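Local coordinates for protein putative thioesterase (Syntrophus aciditrophicus SB, PDB 3HDU) that probably hydrolyses thioesters as a hotdog-fold enzyme of the PaaI-like thioesterase family, at residues Gly116-Cys121 with Met140-Glu145. Numbering follows the deposited sequence. Where two conformers were deposited one is given.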
loop_
_atom_site.group_PDB
_atom_site.type_symbol
_atom_site.label_atom_id
_atom_site.label_comp_id
_atom_site.label_asym_id
_atom_site.label_seq_id
_atom_site.Cartn_x
_atom_site.Cartn_y
_atom_site.Cartn_z
ATOM N N GLY A 116 7.972 -4.153 26.862
ATOM C CA GLY A 116 7.935 -3.189 27.977
ATOM C C GLY A 116 6.603 -3.288 28.692
ATOM O O GLY A 116 5.617 -3.744 28.106
ATOM N N ARG A 117 6.562 -2.855 29.950
ATOM C CA ARG A 117 5.330 -2.919 30.741
ATOM C C ARG A 117 4.333 -1.830 30.335
ATOM O O ARG A 117 3.187 -2.134 29.999
ATOM C CB ARG A 117 5.614 -2.819 32.239
ATOM C CG ARG A 117 4.407 -3.207 33.067
ATOM C CD ARG A 117 4.648 -3.046 34.505
ATOM N NE ARG A 117 3.446 -3.348 35.294
ATOM C CZ ARG A 117 3.030 -4.564 35.678
ATOM N NH1 ARG A 117 3.690 -5.682 35.344
ATOM N NH2 ARG A 117 1.915 -4.668 36.405
ATOM N N GLU A 118 4.777 -0.574 30.402
ATOM C CA GLU A 118 3.951 0.587 30.073
ATOM C C GLU A 118 4.355 1.162 28.721
ATOM O O GLU A 118 5.541 1.362 28.461
ATOM C CB GLU A 118 4.044 1.662 31.171
ATOM C CG GLU A 118 3.461 1.210 32.518
ATOM C CD GLU A 118 3.523 2.273 33.621
ATOM O OE1 GLU A 118 3.281 3.469 33.344
ATOM O OE2 GLU A 118 3.793 1.904 34.784
ATOM N N PHE A 119 3.363 1.384 27.859
ATOM C CA PHE A 119 3.556 2.009 26.541
ATOM C C PHE A 119 2.443 3.035 26.275
ATOM O O PHE A 119 1.321 2.880 26.762
ATOM C CB PHE A 119 3.687 0.967 25.417
ATOM C CG PHE A 119 2.576 -0.026 25.360
ATOM C CD1 PHE A 119 1.445 0.220 24.578
ATOM C CD2 PHE A 119 2.667 -1.233 26.057
ATOM C CE1 PHE A 119 0.406 -0.720 24.502
ATOM C CE2 PHE A 119 1.629 -2.181 25.994
ATOM C CZ PHE A 119 0.493 -1.917 25.216
ATOM N N VAL A 120 2.788 4.088 25.530
ATOM C CA VAL A 120 1.886 5.206 25.213
ATOM C C VAL A 120 1.690 5.288 23.701
ATOM O O VAL A 120 2.634 5.067 22.939
ATOM C CB VAL A 120 2.402 6.565 25.810
ATOM C CG1 VAL A 120 3.820 6.882 25.355
ATOM C CG2 VAL A 120 1.460 7.718 25.463
ATOM N N CYS A 121 0.457 5.586 23.292
ATOM C CA CYS A 121 0.070 5.691 21.884
ATOM C C CYS A 121 -0.670 7.007 21.652
ATOM O O CYS A 121 -1.627 7.299 22.369
ATOM C CB CYS A 121 -0.822 4.513 21.516
ATOM S SG CYS A 121 -1.267 4.420 19.776
HETATM N N MSE A 140 4.834 4.299 21.462
HETATM C CA MSE A 140 6.154 4.297 22.117
HETATM C C MSE A 140 6.093 3.644 23.492
HETATM O O MSE A 140 5.024 3.476 24.061
HETATM C CB MSE A 140 6.802 5.702 22.175
HETATM C CG MSE A 140 5.857 6.880 22.292
HETATM SE SE MSE A 140 5.280 7.484 20.535
HETATM C CE MSE A 140 3.725 8.544 21.078
ATOM N N ASN A 141 7.271 3.270 23.998
ATOM C CA ASN A 141 7.429 2.572 25.291
ATOM C C ASN A 141 7.717 3.529 26.472
ATOM O O ASN A 141 7.617 4.752 26.308
ATOM C CB ASN A 141 8.495 1.450 25.149
ATOM C CG ASN A 141 9.902 1.964 24.808
ATOM O OD1 ASN A 141 10.223 3.143 24.954
ATOM N ND2 ASN A 141 10.743 1.056 24.341
ATOM N N ASP A 142 8.021 2.961 27.651
ATOM C CA ASP A 142 8.451 3.701 28.870
ATOM C C ASP A 142 9.508 4.772 28.606
ATOM O O ASP A 142 9.422 5.893 29.114
ATOM C CB ASP A 142 9.100 2.727 29.879
ATOM C CG ASP A 142 8.093 1.915 30.660
ATOM O OD1 ASP A 142 7.587 2.446 31.672
ATOM O OD2 ASP A 142 7.863 0.732 30.306
ATOM N N GLN A 143 10.490 4.387 27.791
ATOM C CA GLN A 143 11.680 5.190 27.469
ATOM C C GLN A 143 11.530 6.197 26.302
ATOM O O GLN A 143 12.535 6.740 25.831
ATOM C CB GLN A 143 12.835 4.207 27.190
ATOM C CG GLN A 143 13.148 3.262 28.388
ATOM C CD GLN A 143 13.847 1.956 28.017
ATOM O OE1 GLN A 143 14.060 1.636 26.842
ATOM N NE2 GLN A 143 14.190 1.179 29.040
ATOM N N ASP A 144 10.291 6.445 25.854
ATOM C CA ASP A 144 9.971 7.378 24.755
ATOM C C ASP A 144 10.615 6.963 23.402
ATOM O O ASP A 144 10.994 7.815 22.600
ATOM C CB ASP A 144 10.358 8.821 25.171
ATOM C CG ASP A 144 9.615 9.901 24.379
ATOM O OD1 ASP A 144 8.368 9.843 24.285
ATOM O OD2 ASP A 144 10.285 10.835 23.884
ATOM N N GLU A 145 10.735 5.651 23.170
ATOM C CA GLU A 145 11.306 5.093 21.929
ATOM C C GLU A 145 10.173 4.631 21.028
ATOM O O GLU A 145 9.305 3.912 21.495
ATOM C CB GLU A 145 12.197 3.895 22.232
ATOM C CG GLU A 145 13.436 4.219 23.042
ATOM C CD GLU A 145 14.303 2.995 23.277
ATOM O OE1 GLU A 145 13.781 1.975 23.773
ATOM O OE2 GLU A 145 15.512 3.058 22.980
#
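Val-120 and Met-140, a selenomethionine, face each other as an antiparallel hydrogen-bonded pair, and their side chains cross obliquely on one face of the sheet. CG1 of Val-120, set between backbone N and carbonyl carbon (chi1 55°), meets CG of Met-140 at 3.7 Å, after which the Met-140 chain bends at chi2. Two backbone hydrogen bonds fix this pair: Val-120 N gives to Met-140 O at 2.7 Å, in the carbonyl plane, and Met-140 N returns one to Val-120 O at 2.8 Å, almost straight (175°). Phe-119 turns to the other face; its CB passes Met-140 O, while its ring leads away to meet that of Phe-46 and rest on helix 58-85. The carboxylate of Asp-142 reaches back, OD2 accepting a weak hydrogen bond from Glu-118 N at 3.4 Å. Asn-141 opens a type I turn to Asp-144, and its amide reaches past the turn: OD1 accepts from Glu-145 N at 3.1 Å, and ND2 donates to Glu-145 OE1, which lies in the amide plane. Asp-144 forms a salt bridge to Lys-131 of the second subunit. The arrangement is the open end of a beta hairpin, strands 118-128 and 132-141, in the antiparallel sheet that wraps the long helix of a hotdog fold.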